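Local coordinates for Exo beta-1,2-glucooligosaccharide sophorohydrolase (non-reducing end) (Parabacteroides distasonis ATCC 8503, PDB 5Z06), which hydrolyses linear beta-1,2-glucan and beta-1,2-glucooligosaccharides of four or more units, releasing sophorose from the non-reducing end as an exo-acting enzyme, at residues A[295-298]-A[299-303]; A[343-346]-A[347-351]; A[446-450]-A[451-455]. All blocks are in the same frame, centred on the assembly; numbering follows the deposited sequence.

Overall arrangement
The three contacts follow one another along the chain, all in the helix-rich part, which is consistent with the (alpha/alpha)6 barrel of its glycoside hydrolase family. Contact 1 lies where helix 284-297 gives way to a loop, and contact 2 forms the first turns of helix 344-360. Their centres are 14 Å apart and they touch: Arg350 from contact 2 probably hydrogen-bonds to Tyr299 O and Trp300 O, tying the loop to the later helix. Contact 3, at the surface, takes in strand 447-448 and the loop after it and stands apart, its centre 32 Å from that of contact 1 and 35 Å from that of contact 2, with nearest atoms about 17 and 22 Å away.

Contact 1: residues A[295-298]-A[299-303]; sequences NFRY and YWEGA
Phe296 O takes the N-H groups of both Tyr299 and Trp300 as the C-terminal end of helix 284-297 leads into a type I beta turn from Trp300 to Ala303. Gly302 N spans five residues to Arg297 O (2.9 Å), and a beta carbon on Gly302 would collide with Tyr298 O. Among the aromatic contacts, Tyr298 meets Tyr299 edge-to-face, its CD1 held 3.3 Å above the centre of the Tyr299 ring with the planes at 54°. CG lies anti to the backbone N in Tyr298 (chi1 -172°) but beside it in Tyr299 (-55°), and with these torsions the two rings converge. Phe296 offers one face to Trp300 CB, 3.3 Å from its CE1. Replacing Tyr299 with an alanine would probably uncover the edge of Tyr298 and leave Ala669 N, on helix 665-680, without the hydroxyl it bonds to. Arg297 and Glu301 run side by side, but their charged ends part: Arg297 pairs with Asp206 and Glu293 and bonds to Glu645 O, while Glu301 pairs with Arg243. One water bridges the loop, donating to Tyr298 O at 2.7 Å and to Gly302 O at 2.8 Å.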
ATOM      1  N   ASN A 295      -4.439  -7.456   8.218  1.00 24.29           N
ATOM      2  CA  ASN A 295      -4.309  -7.464   6.771  1.00 24.95           C
ATOM      3  C   ASN A 295      -5.638  -7.837   6.138  1.00 24.80           C
ATOM      4  O   ASN A 295      -6.027  -7.275   5.151  1.00 26.56           O
ATOM      5  CB  ASN A 295      -3.220  -8.408   6.352  1.00 25.14           C
ATOM      6  CG  ASN A 295      -1.836  -7.815   6.524  1.00 25.70           C
ATOM      7  OD1 ASN A 295      -1.389  -7.056   5.696  1.00 27.03           O
ATOM      8  ND2 ASN A 295      -1.136  -8.216   7.574  1.00 25.06           N
ATOM      9  N   PHE A 296      -6.346  -8.783   6.734  1.00 26.43           N
ATOM     10  CA  PHE A 296      -7.684  -9.154   6.281  1.00 26.27           C
ATOM     11  C   PHE A 296      -8.631  -7.946   6.216  1.00 26.29           C
ATOM     12  O   PHE A 296      -9.436  -7.820   5.288  1.00 26.60           O
ATOM     13  CB  PHE A 296      -8.222 -10.242   7.207  1.00 26.82           C
ATOM     14  CG  PHE A 296      -9.688 -10.396   7.192  1.00 26.98           C
ATOM     15  CD1 PHE A 296     -10.485  -9.621   8.028  1.00 28.68           C
ATOM     16  CD2 PHE A 296     -10.285 -11.344   6.381  1.00 28.44           C
ATOM     17  CE1 PHE A 296     -11.860  -9.776   8.043  1.00 29.25           C
ATOM     18  CE2 PHE A 296     -11.663 -11.518   6.408  1.00 29.03           C
ATOM     19  CZ  PHE A 296     -12.450 -10.739   7.239  1.00 29.26           C
ATOM     20  N   ARG A 297      -8.510  -7.040   7.186  1.00 25.79           N
ATOM     21  CA  ARG A 297      -9.367  -5.863   7.239  1.00 25.15           C
ATOM     22  C   ARG A 297      -9.382  -5.107   5.926  1.00 24.66           C
ATOM     23  O   ARG A 297     -10.403  -4.605   5.514  1.00 24.10           O
ATOM     24  CB  ARG A 297      -8.913  -4.912   8.325  1.00 25.43           C
ATOM     25  CG  ARG A 297      -9.039  -5.407   9.746  1.00 25.98           C
ATOM     26  CD  ARG A 297      -8.315  -4.433  10.660  1.00 27.04           C
ATOM     27  NE  ARG A 297      -8.155  -4.999  11.988  1.00 27.15           N
ATOM     28  CZ  ARG A 297      -7.293  -4.561  12.887  1.00 27.39           C
ATOM     29  NH1 ARG A 297      -6.504  -3.512  12.638  1.00 28.53           N
ATOM     30  NH2 ARG A 297      -7.237  -5.160  14.057  1.00 29.00           N
ATOM     31  N   TYR A 298      -8.225  -5.010   5.294  1.00 24.64           N
ATOM     32  CA  TYR A 298      -8.111  -4.351   4.012  1.00 24.28           C
ATOM     33  C   TYR A 298      -9.140  -4.837   2.970  1.00 24.47           C
ATOM     34  O   TYR A 298      -9.634  -4.055   2.165  1.00 25.96           O
ATOM     35  CB  TYR A 298      -6.688  -4.553   3.485  1.00 24.21           C
ATOM     36  CG  TYR A 298      -6.408  -3.775   2.271  1.00 23.73           C
ATOM     37  CD1 TYR A 298      -6.806  -4.242   1.043  1.00 24.08           C
ATOM     38  CD2 TYR A 298      -5.795  -2.538   2.345  1.00 25.88           C
ATOM     39  CE1 TYR A 298      -6.578  -3.523  -0.102  1.00 24.96           C
ATOM     40  CE2 TYR A 298      -5.540  -1.795   1.196  1.00 25.68           C
ATOM     41  CZ  TYR A 298      -5.949  -2.299  -0.026  1.00 24.37           C
ATOM     42  OH  TYR A 298      -5.761  -1.607  -1.183  1.00 23.32           O
ATOM     43  N   TYR A 299      -9.415  -6.129   2.980  1.00 24.75           N
ATOM     44  CA  TYR A 299     -10.243  -6.800   1.979  1.00 26.12           C
ATOM     45  C   TYR A 299     -11.653  -6.994   2.490  1.00 26.87           C
ATOM     46  O   TYR A 299     -12.554  -7.284   1.716  1.00 23.69           O
ATOM     47  CB  TYR A 299      -9.621  -8.152   1.626  1.00 24.56           C
ATOM     48  CG  TYR A 299      -8.224  -7.936   1.201  1.00 25.11           C
ATOM     49  CD1 TYR A 299      -7.932  -7.580  -0.098  1.00 24.82           C
ATOM     50  CD2 TYR A 299      -7.182  -7.996   2.125  1.00 25.45           C
ATOM     51  CE1 TYR A 299      -6.630  -7.316  -0.491  1.00 25.37           C
ATOM     52  CE2 TYR A 299      -5.891  -7.719   1.754  1.00 24.48           C
ATOM     53  CZ  TYR A 299      -5.615  -7.371   0.459  1.00 24.57           C
ATOM     54  OH  TYR A 299      -4.324  -7.129   0.131  1.00 21.24           O
ATOM     55  N   TRP A 300     -11.831  -6.865   3.807  1.00 27.84           N
ATOM     56  CA  TRP A 300     -13.138  -6.957   4.393  1.00 27.36           C
ATOM     57  C   TRP A 300     -13.780  -5.570   4.509  1.00 27.45           C
ATOM     58  O   TRP A 300     -14.440  -5.134   3.578  1.00 28.12           O
ATOM     59  CB  TRP A 300     -13.063  -7.711   5.714  1.00 27.16           C
ATOM     60  CG  TRP A 300     -14.429  -8.043   6.177  1.00 26.56           C
ATOM     61  CD1 TRP A 300     -15.066  -7.559   7.269  1.00 26.88           C
ATOM     62  CD2 TRP A 300     -15.342  -8.917   5.521  1.00 25.58           C
ATOM     63  NE1 TRP A 300     -16.321  -8.102   7.358  1.00 27.40           N
ATOM     64  CE2 TRP A 300     -16.524  -8.928   6.281  1.00 26.73           C
ATOM     65  CE3 TRP A 300     -15.269  -9.709   4.363  1.00 25.01           C
ATOM     66  CZ2 TRP A 300     -17.633  -9.694   5.922  1.00 25.08           C
ATOM     67  CZ3 TRP A 300     -16.358 -10.472   4.011  1.00 25.86           C
ATOM     68  CH2 TRP A 300     -17.528 -10.464   4.796  1.00 26.70           C
ATOM     69  N   GLU A 301     -13.595  -4.867   5.618  1.00 26.58           N
ATOM     70  CA  GLU A 301     -14.155  -3.539   5.763  1.00 27.02           C
ATOM     71  C   GLU A 301     -13.551  -2.548   4.778  1.00 27.45           C
ATOM     72  O   GLU A 301     -14.186  -1.560   4.409  1.00 26.56           O
ATOM     73  CB  GLU A 301     -13.947  -3.053   7.194  1.00 29.09           C
ATOM     74  CG  GLU A 301     -12.510  -2.732   7.530  1.00 29.98           C
ATOM     75  CD  GLU A 301     -12.301  -2.513   8.999  1.00 30.10           C
ATOM     76  OE1 GLU A 301     -12.317  -3.493   9.763  1.00 26.40           O
ATOM     77  OE2 GLU A 301     -12.072  -1.342   9.361  1.00 32.16           O
ATOM     78  N   GLY A 302     -12.313  -2.802   4.365  1.00 26.52           N
ATOM     79  CA  GLY A 302     -11.670  -1.967   3.383  1.00 27.75           C
ATOM     80  C   GLY A 302     -12.066  -2.210   1.944  1.00 27.93           C
ATOM     81  O   GLY A 302     -11.587  -1.496   1.043  1.00 29.23           O
ATOM     82  N   ALA A 303     -12.894  -3.216   1.681  1.00 26.81           N
ATOM     83  CA  ALA A 303     -13.266  -3.509   0.305  1.00 27.48           C
ATOM     84  C   ALA A 303     -14.044  -2.353  -0.295  1.00 28.60           C
ATOM     85  O   ALA A 303     -14.753  -1.628   0.408  1.00 28.58           O
ATOM     86  CB  ALA A 303     -14.102  -4.770   0.217  1.00 27.95           C
TER
HETATM   87  O   HOH W   1      -9.632  -2.983  -0.357  1.00 24.42           O

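Contact 2: residues A[343-346]-A[347-351]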
ATOM      1  N   THR A 343     -17.963 -14.535  10.182  1.00 25.57           N
ATOM      2  CA  THR A 343     -18.694 -15.772  10.051  1.00 26.33           C
ATOM      3  C   THR A 343     -18.676 -16.232   8.603  1.00 27.52           C
ATOM      4  O   THR A 343     -18.451 -15.437   7.686  1.00 28.81           O
ATOM      5  CB  THR A 343     -20.139 -15.629  10.485  1.00 25.93           C
ATOM      6  OG1 THR A 343     -20.799 -14.675   9.649  1.00 25.70           O
ATOM      7  CG2 THR A 343     -20.225 -15.229  11.959  1.00 27.03           C
ATOM      8  N   ARG A 344     -18.904 -17.523   8.418  1.00 28.25           N
ATOM      9  CA  ARG A 344     -19.106 -18.089   7.106  1.00 31.10           C
ATOM     10  C   ARG A 344     -20.242 -17.383   6.364  1.00 31.41           C
ATOM     11  O   ARG A 344     -20.094 -17.023   5.195  1.00 33.91           O
ATOM     12  CB  ARG A 344     -19.389 -19.586   7.208  1.00 30.91           C
ATOM     13  CG  ARG A 344     -19.225 -20.295   5.883  1.00 31.64           C
ATOM     14  CD  ARG A 344     -19.754 -21.709   5.952  1.00 31.38           C
ATOM     15  NE  ARG A 344     -19.557 -22.407   4.688  1.00 32.63           N
ATOM     16  CZ  ARG A 344     -18.431 -22.973   4.260  1.00 31.51           C
ATOM     17  NH1 ARG A 344     -17.306 -22.959   4.990  1.00 31.94           N
ATOM     18  NH2 ARG A 344     -18.434 -23.597   3.085  1.00 31.11           N
ATOM     19  N   GLU A 345     -21.356 -17.138   7.040  1.00 31.64           N
ATOM     20  CA  GLU A 345     -22.480 -16.456   6.388  1.00 32.44           C
ATOM     21  C   GLU A 345     -22.104 -15.060   5.868  1.00 32.09           C
ATOM     22  O   GLU A 345     -22.491 -14.685   4.752  1.00 29.13           O
ATOM     23  CB  GLU A 345     -23.694 -16.378   7.328  1.00 34.05           C
ATOM     24  CG  GLU A 345     -24.989 -15.928   6.650  1.00 39.74           C
ATOM     25  CD  GLU A 345     -25.436 -16.812   5.458  1.00 42.18           C
ATOM     26  OE1 GLU A 345     -24.982 -17.972   5.321  1.00 43.28           O
ATOM     27  OE2 GLU A 345     -26.269 -16.339   4.651  1.00 48.13           O
ATOM     28  N   GLU A 346     -21.389 -14.291   6.689  1.00 30.89           N
ATOM     29  CA  GLU A 346     -20.835 -13.010   6.254  1.00 32.26           C
ATOM     30  C   GLU A 346     -20.007 -13.231   4.975  1.00 29.93           C
ATOM     31  O   GLU A 346     -20.202 -12.542   3.997  1.00 27.23           O
ATOM     32  CB  GLU A 346     -19.934 -12.387   7.321  1.00 33.48           C
ATOM     33  CG  GLU A 346     -20.645 -11.696   8.473  1.00 37.32           C
ATOM     34  CD  GLU A 346     -19.648 -11.102   9.472  1.00 39.24           C
ATOM     35  OE1 GLU A 346     -18.987 -11.863  10.233  1.00 36.10           O
ATOM     36  OE2 GLU A 346     -19.499  -9.861   9.475  1.00 41.72           O
ATOM     37  N   GLY A 347     -19.104 -14.211   5.024  1.00 29.19           N
ATOM     38  CA  GLY A 347     -18.273 -14.595   3.909  1.00 29.43           C
ATOM     39  C   GLY A 347     -19.066 -14.948   2.664  1.00 29.96           C
ATOM     40  O   GLY A 347     -18.777 -14.477   1.565  1.00 28.24           O
ATOM     41  N   VAL A 348     -20.084 -15.775   2.864  1.00 30.58           N
ATOM     42  CA  VAL A 348     -20.987 -16.172   1.807  1.00 30.35           C
ATOM     43  C   VAL A 348     -21.660 -14.955   1.186  1.00 29.45           C
ATOM     44  O   VAL A 348     -21.713 -14.841  -0.044  1.00 27.13           O
ATOM     45  CB  VAL A 348     -22.015 -17.229   2.315  1.00 31.62           C
ATOM     46  CG1 VAL A 348     -23.143 -17.447   1.310  1.00 31.91           C
ATOM     47  CG2 VAL A 348     -21.314 -18.559   2.574  1.00 31.98           C
ATOM     48  N   GLN A 349     -22.136 -14.032   2.018  1.00 31.10           N
ATOM     49  CA  GLN A 349     -22.778 -12.808   1.501  1.00 32.88           C
ATOM     50  C   GLN A 349     -21.808 -11.989   0.675  1.00 30.81           C
ATOM     51  O   GLN A 349     -22.144 -11.537  -0.416  1.00 26.37           O
ATOM     52  CB  GLN A 349     -23.366 -11.936   2.624  1.00 37.44           C
ATOM     53  CG  GLN A 349     -24.687 -12.445   3.182  1.00 43.53           C
ATOM     54  CD  GLN A 349     -25.633 -12.893   2.068  1.00 52.77           C
ATOM     55  OE1 GLN A 349     -26.052 -14.042   2.049  1.00 58.78           O
ATOM     56  NE2 GLN A 349     -25.927 -12.000   1.104  1.00 54.88           N
ATOM     57  N   ARG A 350     -20.595 -11.822   1.196  1.00 29.01           N
ATOM     58  CA  ARG A 350     -19.552 -11.151   0.442  1.00 27.82           C
ATOM     59  C   ARG A 350     -19.321 -11.825  -0.927  1.00 27.01           C
ATOM     60  O   ARG A 350     -19.219 -11.156  -1.933  1.00 26.24           O
ATOM     61  CB  ARG A 350     -18.248 -11.101   1.225  1.00 27.12           C
ATOM     62  CG  ARG A 350     -17.054 -10.623   0.401  1.00 26.35           C
ATOM     63  CD  ARG A 350     -17.254  -9.225  -0.150  1.00 26.07           C
ATOM     64  NE  ARG A 350     -17.313  -8.282   0.944  1.00 27.45           N
ATOM     65  CZ  ARG A 350     -16.273  -7.635   1.467  1.00 27.58           C
ATOM     66  NH1 ARG A 350     -15.048  -7.779   0.978  1.00 26.67           N
ATOM     67  NH2 ARG A 350     -16.461  -6.839   2.519  1.00 27.44           N
ATOM     68  N   PHE A 351     -19.223 -13.149  -0.934  1.00 28.47           N
ATOM     69  CA  PHE A 351     -18.909 -13.874  -2.167  1.00 27.59           C
ATOM     70  C   PHE A 351     -20.034 -13.864  -3.194  1.00 27.27           C
ATOM     71  O   PHE A 351     -19.774 -13.902  -4.401  1.00 27.95           O
ATOM     72  CB  PHE A 351     -18.377 -15.265  -1.858  1.00 27.96           C
ATOM     73  CG  PHE A 351     -16.893 -15.264  -1.595  1.00 29.63           C
ATOM     74  CD1 PHE A 351     -16.387 -15.038  -0.319  1.00 31.12           C
ATOM     75  CD2 PHE A 351     -15.999 -15.426  -2.641  1.00 28.23           C
ATOM     76  CE1 PHE A 351     -15.020 -15.013  -0.081  1.00 29.52           C
ATOM     77  CE2 PHE A 351     -14.643 -15.405  -2.413  1.00 29.58           C
ATOM     78  CZ  PHE A 351     -14.151 -15.199  -1.130  1.00 29.60           C
TER
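Thr343 O accepts from Gly347 N at 3.0 Å, closing the first turn of helix 344-360, and the same threonine caps it. Thr343 and Glu346 form a capping box: Glu346 N donates to Thr343 OG1 (3.0 Å), and Thr343 N donates almost straight to Glu346 OE1 (2.9 Å, 167°), meeting it on the anti side of the carboxylate. With CG beside its own backbone N (chi1 -78°) and the chain extended beyond, Glu346 swings its carboxylate back to the helix start. The tight part lies around Gly347 and Val348. Val348 CG2 sits 3.3 Å from Arg344 O, and its side chain packs on Lys415 and Glu416 of helix 414-428; a beta carbon on buried Gly347 would press on Arg344 O as well. Arg344 fastens the same flank, in a salt bridge to Glu416. The solvent side is looser. There Glu345 OE2 lies 3.5 Å from Gln349 OE1, the side chains running alongside. Both atoms are acceptors, so the two ends are not bonded through them; the pair is joined instead through the backbone, Gln349 N to Glu345 O. The Glu346 carboxylate, at the N-terminal end, is probably stabilised by the helix dipole.

Contact 3: residues A[446-450]-A[451-455]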
ATOM      1  N   TRP A 446       0.456 -11.034 -21.797  1.00 26.98           N
ATOM      2  CA  TRP A 446      -0.016 -10.384 -20.589  1.00 28.57           C
ATOM      3  C   TRP A 446      -1.354  -9.700 -20.843  1.00 29.15           C
ATOM      4  O   TRP A 446      -2.285  -9.847 -20.039  1.00 27.83           O
ATOM      5  CB  TRP A 446       1.026  -9.371 -20.086  1.00 28.83           C
ATOM      6  CG  TRP A 446       0.953  -9.059 -18.639  1.00 28.96           C
ATOM      7  CD1 TRP A 446      -0.126  -8.638 -17.953  1.00 30.23           C
ATOM      8  CD2 TRP A 446       2.026  -9.128 -17.697  1.00 30.29           C
ATOM      9  NE1 TRP A 446       0.188  -8.462 -16.628  1.00 31.63           N
ATOM     10  CE2 TRP A 446       1.506  -8.743 -16.443  1.00 29.75           C
ATOM     11  CE3 TRP A 446       3.378  -9.461 -17.792  1.00 29.46           C
ATOM     12  CZ2 TRP A 446       2.272  -8.718 -15.285  1.00 29.57           C
ATOM     13  CZ3 TRP A 446       4.152  -9.421 -16.640  1.00 30.01           C
ATOM     14  CH2 TRP A 446       3.596  -9.056 -15.401  1.00 30.28           C
ATOM     15  N   HIS A 447      -1.460  -8.977 -21.956  1.00 28.51           N
ATOM     16  CA  HIS A 447      -2.602  -8.085 -22.153  1.00 29.35           C
ATOM     17  C   HIS A 447      -3.289  -8.305 -23.464  1.00 30.18           C
ATOM     18  O   HIS A 447      -2.661  -8.712 -24.436  1.00 31.00           O
ATOM     19  CB  HIS A 447      -2.166  -6.613 -22.111  1.00 29.39           C
ATOM     20  CG  HIS A 447      -1.324  -6.229 -20.927  1.00 28.58           C
ATOM     21  ND1 HIS A 447       0.052  -6.263 -20.958  1.00 30.62           N
ATOM     22  CD2 HIS A 447      -1.656  -5.706 -19.722  1.00 30.93           C
ATOM     23  CE1 HIS A 447       0.534  -5.821 -19.808  1.00 31.46           C
ATOM     24  NE2 HIS A 447      -0.485  -5.470 -19.042  1.00 30.65           N
ATOM     25  N   TRP A 448      -4.580  -7.988 -23.504  1.00 30.71           N
ATOM     26  CA  TRP A 448      -5.276  -7.825 -24.777  1.00 30.70           C
ATOM     27  C   TRP A 448      -6.252  -6.691 -24.647  1.00 30.14           C
ATOM     28  O   TRP A 448      -7.070  -6.699 -23.739  1.00 28.32           O
ATOM     29  CB  TRP A 448      -6.032  -9.090 -25.210  1.00 31.55           C
ATOM     30  CG  TRP A 448      -6.806  -8.848 -26.477  1.00 30.90           C
ATOM     31  CD1 TRP A 448      -6.303  -8.814 -27.725  1.00 31.28           C
ATOM     32  CD2 TRP A 448      -8.211  -8.589 -26.609  1.00 32.46           C
ATOM     33  NE1 TRP A 448      -7.288  -8.548 -28.639  1.00 31.66           N
ATOM     34  CE2 TRP A 448      -8.473  -8.407 -27.989  1.00 30.46           C
ATOM     35  CE3 TRP A 448      -9.269  -8.480 -25.698  1.00 33.59           C
ATOM     36  CZ2 TRP A 448      -9.745  -8.145 -28.493  1.00 32.39           C
ATOM     37  CZ3 TRP A 448     -10.555  -8.207 -26.192  1.00 34.93           C
ATOM     38  CH2 TRP A 448     -10.777  -8.050 -27.589  1.00 33.16           C
ATOM     39  N   SER A 449      -6.166  -5.731 -25.566  1.00 30.63           N
ATOM     40  CA  SER A 449      -7.027  -4.542 -25.553  1.00 31.85           C
ATOM     41  C   SER A 449      -8.175  -4.704 -26.553  1.00 33.40           C
ATOM     42  O   SER A 449      -7.928  -5.110 -27.669  1.00 33.52           O
ATOM     43  CB  SER A 449      -6.219  -3.304 -25.914  1.00 30.66           C
ATOM     44  OG  SER A 449      -7.074  -2.244 -26.291  1.00 31.77           O
ATOM     45  N   PRO A 450      -9.424  -4.377 -26.155  1.00 36.41           N
ATOM     46  CA  PRO A 450     -10.551  -4.486 -27.082  1.00 36.72           C
ATOM     47  C   PRO A 450     -10.400  -3.620 -28.316  1.00 37.47           C
ATOM     48  O   PRO A 450     -10.938  -3.983 -29.353  1.00 38.60           O
ATOM     49  CB  PRO A 450     -11.747  -3.996 -26.250  1.00 35.61           C
ATOM     50  CG  PRO A 450     -11.142  -3.049 -25.295  1.00 35.29           C
ATOM     51  CD  PRO A 450      -9.852  -3.730 -24.899  1.00 37.12           C
ATOM     52  N   ASP A 451      -9.700  -2.488 -28.207  1.00 36.57           N
ATOM     53  CA  ASP A 451      -9.556  -1.575 -29.338  1.00 38.60           C
ATOM     54  C   ASP A 451      -8.141  -1.469 -29.906  1.00 40.23           C
ATOM     55  O   ASP A 451      -7.974  -0.988 -31.025  1.00 41.70           O
ATOM     56  CB  ASP A 451     -10.120  -0.184 -29.003  1.00 39.82           C
ATOM     57  CG  ASP A 451      -9.421   0.505 -27.829  1.00 39.17           C
ATOM     58  OD1 ASP A 451      -8.499  -0.060 -27.189  1.00 38.00           O
ATOM     59  OD2 ASP A 451      -9.834   1.643 -27.545  1.00 40.55           O
ATOM     60  N   GLN A 452      -7.143  -1.882 -29.124  1.00 38.73           N
ATOM     61  CA  GLN A 452      -5.745  -1.817 -29.514  1.00 36.60           C
ATOM     62  C   GLN A 452      -5.104  -3.194 -29.558  1.00 35.97           C
ATOM     63  O   GLN A 452      -3.895  -3.296 -29.709  1.00 37.59           O
ATOM     64  CB  GLN A 452      -4.985  -0.912 -28.550  1.00 36.74           C
ATOM     65  CG  GLN A 452      -5.519   0.510 -28.504  1.00 35.81           C
ATOM     66  CD  GLN A 452      -5.215   1.195 -27.191  1.00 36.66           C
ATOM     67  OE1 GLN A 452      -4.090   1.668 -26.980  1.00 37.04           O
ATOM     68  NE2 GLN A 452      -6.204   1.247 -26.296  1.00 30.20           N
ATOM     69  N   ALA A 453      -5.905  -4.256 -29.425  1.00 34.48           N
ATOM     70  CA  ALA A 453      -5.430  -5.613 -29.619  1.00 35.03           C
ATOM     71  C   ALA A 453      -4.160  -5.865 -28.793  1.00 36.87           C
ATOM     72  O   ALA A 453      -4.166  -5.585 -27.583  1.00 38.27           O
ATOM     73  CB  ALA A 453      -5.230  -5.894 -31.112  1.00 32.92           C
ATOM     74  N   TRP A 454      -3.074  -6.311 -29.438  1.00 34.23           N
ATOM     75  CA  TRP A 454      -1.860  -6.767 -28.767  1.00 34.05           C
ATOM     76  C   TRP A 454      -0.778  -5.693 -28.708  1.00 32.42           C
ATOM     77  O   TRP A 454       0.392  -6.017 -28.648  1.00 30.48           O
ATOM     78  CB  TRP A 454      -1.320  -8.010 -29.468  1.00 36.07           C
ATOM     79  CG  TRP A 454      -2.382  -9.020 -29.669  1.00 36.22           C
ATOM     80  CD1 TRP A 454      -3.107  -9.254 -30.812  1.00 36.02           C
ATOM     81  CD2 TRP A 454      -2.881  -9.905 -28.689  1.00 35.80           C
ATOM     82  NE1 TRP A 454      -4.017 -10.256 -30.597  1.00 34.81           N
ATOM     83  CE2 TRP A 454      -3.892 -10.678 -29.300  1.00 35.71           C
ATOM     84  CE3 TRP A 454      -2.569 -10.131 -27.342  1.00 38.27           C
ATOM     85  CZ2 TRP A 454      -4.593 -11.644 -28.611  1.00 36.78           C
ATOM     86  CZ3 TRP A 454      -3.258 -11.110 -26.659  1.00 37.85           C
ATOM     87  CH2 TRP A 454      -4.256 -11.857 -27.295  1.00 37.38           C
ATOM     88  N   VAL A 455      -1.184  -4.423 -28.648  1.00 32.65           N
ATOM     89  CA  VAL A 455      -0.238  -3.322 -28.650  1.00 32.55           C
ATOM     90  C   VAL A 455       0.804  -3.435 -27.528  1.00 33.81           C
ATOM     91  O   VAL A 455       1.979  -3.155 -27.776  1.00 28.98           O
ATOM     92  CB  VAL A 455      -0.948  -1.939 -28.656  1.00 33.79           C
ATOM     93  CG1 VAL A 455      -1.696  -1.679 -27.348  1.00 35.86           C
ATOM     94  CG2 VAL A 455       0.051  -0.827 -28.946  1.00 32.04           C
TER
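Ser449 and Ala453 form a single antiparallel, hydrogen-bonded bridge that folds the chain back on itself just after strand 447-448. Ser449 N donates to Ala453 O at 2.8 Å, while the return bond from Ala453 N to Ser449 O is weak. Within this loop Ser449 makes an ST motif: its OG, swung anti to the backbone N (chi1 163°) and hence over the tip of the loop, accepts from Gln452 N (2.9 Å) and from the more distant Asp451 N (3.3 Å). The chain then enters a type II' beta turn from Gln452 to Val455.

That turn brings Trp454 against Trp448 in a T-shaped (edge-to-face) pair. Trp448 CD1 stands 3.3 Å over the centre of the Trp454 ring, the planes of the two rings meeting at 55°, and Trp448 CB adds a CH-pi contact over the six-membered ring. On the same indole, CE3 of Trp454 lies 3.2 Å from His447 O, while NE1 of Trp448 packs on Ala453 CA.

Further out, Trp434 extends the aromatic cluster, meeting Trp448 edge-to-face and also touching the ring of Trp454; His365 meets Trp448 edge-to-face as well. The polar tip is fixed from the chain that leads into strand 390-391, the partner of strand 447-448. Asn388 takes the Ser449 hydroxyl on its OD1 and gives its amide ND2 to Asp451 OD1, and Gln452 NE2 bonds to Pro385 O. One serine oxygen is thus gripped by two backbone N-H groups and by the asparagine. Gln452 also steadies the carboxylate beside it: its NE2 donates to Asp451 OD1 at 2.8 Å, from the syn side but 33° out of the carboxylate plane.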